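Local coordinates for transcriptional regulators (LACI-FAMILY TRANSCRIPTIONAL REGULATORY PROTEIN) (Corynebacterium glutamicum, PDB 3GYB), which is a LacI-family transcriptional regulator that probably binds regulatory DNA through a helix-turn-helix domain and carries a periplasmic-binding-protein-like domain, at the interface of chains A and B. Residues are numbered along the deposited sequence; one frame, centred on the assembly and turned at random. Chains: chain A/B, Transcriptional regulators (LACI-FAMILY TRANSCRIPTIONAL REGULATORY PROTEIN).

The interface of chains A and B. Residues chain A 15-16, 20; chain B 15, 20-21, 40.
A:Tyr15 turns one ring face to the edge of B:Phe20 and its rim to B:Tyr15, close to the two-fold axis, in an aromatic cluster joining the two subunits of this LacI-family protein, whose core has the periplasmic-binding-protein-like fold. LacI-type regulators commonly work as dimers, so the interface may well be the biological one. The two tyrosine rings lie nearly parallel but side by side, slightly stepped, and meet rim to rim, CE1 of A:Tyr15 lying 3.6 Å from CE1 of B:Tyr15. CE2 of B:Phe20 stands 3.9 Å from CG of A:Tyr15, over the CG side of the ring, with the ring planes 82° apart. This edge-to-face contact sets the slightly positive C-H rim of phenylalanine against the electron-rich tyrosine face. In B:Phe20, CG is tucked between N and C of the backbone (chi1 67°), a turn that brings the ring up from the short 3-10 helix 18-20 to the tyrosine. On the other side of the axis A:Phe20 crosses B:Tyr15 at about a right angle, CE1 to CG at 4.1 Å.

The long reach of tyrosine carries its hydroxyl end to strand 37-41, where A:Tyr15 and B:Val40 meet tip to tip; the beta-branched valine presents its CG2 methyl 4.0 Å from CZ of A:Tyr15, a van der Waals contact that gives the hydroxyl no polar partner. Nearer the backbone, B:Ile21, first residue of helix 21-31, extends its chain (chi2 -177°) and brings CD1 within 4.0 Å of A:Tyr15 CB. The same methyl packs 3.7 Å from OG of A:Ser16, a residue small enough to let it approach the backbone. Water 1 bridges the two loops, 3.0 Å from the carbonyl O of A:Tyr15 and equally far from that of B:Tyr15.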
loop_
_atom_site.group_PDB
_atom_site.type_symbol
_atom_site.label_atom_id
_atom_site.label_comp_id
_atom_site.label_asym_id
_atom_site.label_seq_id
_atom_site.Cartn_x
_atom_site.Cartn_y
_atom_site.Cartn_z
ATOM N N TYR A 15 -5.336 4.266 -2.445
ATOM C CA TYR A 15 -4.317 3.988 -1.437
ATOM C C TYR A 15 -3.881 2.521 -1.463
ATOM O O TYR A 15 -2.801 2.184 -0.973
ATOM C CB TYR A 15 -4.840 4.347 -0.040
ATOM C CG TYR A 15 -4.779 5.827 0.266
ATOM C CD1 TYR A 15 -3.550 6.465 0.434
ATOM C CD2 TYR A 15 -5.939 6.592 0.363
ATOM C CE1 TYR A 15 -3.475 7.831 0.689
ATOM C CE2 TYR A 15 -5.875 7.968 0.617
ATOM C CZ TYR A 15 -4.638 8.574 0.777
ATOM O OH TYR A 15 -4.552 9.925 1.019
ATOM N N SER A 16 -4.720 1.662 -2.037
ATOM C CA SER A 16 -4.437 0.228 -2.122
ATOM C C SER A 16 -3.355 -0.129 -3.141
ATOM O O SER A 16 -2.834 -1.248 -3.132
ATOM C CB SER A 16 -5.721 -0.545 -2.450
ATOM O OG SER A 16 -6.671 -0.427 -1.404
ATOM N N PHE A 20 2.535 5.018 -5.904
ATOM C CA PHE A 20 2.803 6.428 -5.619
ATOM C C PHE A 20 3.649 6.746 -4.389
ATOM O O PHE A 20 4.114 7.876 -4.234
ATOM C CB PHE A 20 1.468 7.150 -5.464
ATOM C CG PHE A 20 0.715 6.737 -4.227
ATOM C CD1 PHE A 20 0.948 7.374 -3.011
ATOM C CD2 PHE A 20 -0.165 5.659 -4.260
ATOM C CE1 PHE A 20 0.320 6.939 -1.843
ATOM C CE2 PHE A 20 -0.798 5.217 -3.094
ATOM C CZ PHE A 20 -0.553 5.858 -1.887
ATOM N N TYR B 15 1.846 5.672 4.564
ATOM C CA TYR B 15 1.069 5.091 3.469
ATOM C C TYR B 15 1.461 3.625 3.252
ATOM O O TYR B 15 0.703 2.855 2.664
ATOM C CB TYR B 15 1.300 5.872 2.165
ATOM C CG TYR B 15 0.918 7.341 2.233
ATOM C CD1 TYR B 15 -0.382 7.731 2.541
ATOM C CD2 TYR B 15 1.865 8.336 1.997
ATOM C CE1 TYR B 15 -0.730 9.078 2.617
ATOM C CE2 TYR B 15 1.527 9.684 2.071
ATOM C CZ TYR B 15 0.230 10.048 2.384
ATOM O OH TYR B 15 -0.103 11.381 2.495
ATOM N N PHE B 20 -5.106 1.806 7.738
ATOM C CA PHE B 20 -6.075 2.897 7.654
ATOM C C PHE B 20 -7.025 2.915 6.465
ATOM O O PHE B 20 -8.005 3.665 6.472
ATOM C CB PHE B 20 -5.332 4.229 7.643
ATOM C CG PHE B 20 -4.511 4.435 6.404
ATOM C CD1 PHE B 20 -3.213 3.941 6.320
ATOM C CD2 PHE B 20 -5.061 5.066 5.290
ATOM C CE1 PHE B 20 -2.473 4.069 5.140
ATOM C CE2 PHE B 20 -4.331 5.197 4.109
ATOM C CZ PHE B 20 -3.033 4.696 4.037
ATOM N N ILE B 21 -6.750 2.111 5.445
ATOM C CA ILE B 21 -7.578 2.148 4.250
ATOM C C ILE B 21 -9.081 1.987 4.446
ATOM O O ILE B 21 -9.836 2.865 4.023
ATOM C CB ILE B 21 -7.062 1.161 3.181
ATOM C CG1 ILE B 21 -5.635 1.558 2.781
ATOM C CG2 ILE B 21 -7.956 1.209 1.946
ATOM C CD1 ILE B 21 -5.036 0.707 1.671
ATOM N N VAL B 40 -5.739 13.858 3.131
ATOM C CA VAL B 40 -4.853 13.173 4.059
ATOM C C VAL B 40 -3.486 13.809 4.272
ATOM O O VAL B 40 -2.874 14.336 3.345
ATOM C CB VAL B 40 -4.659 11.704 3.604
ATOM C CG1 VAL B 40 -3.616 11.001 4.466
ATOM C CG2 VAL B 40 -5.993 10.967 3.681
HETATM O O HOH W 1 -1.443 3.988 0.978
#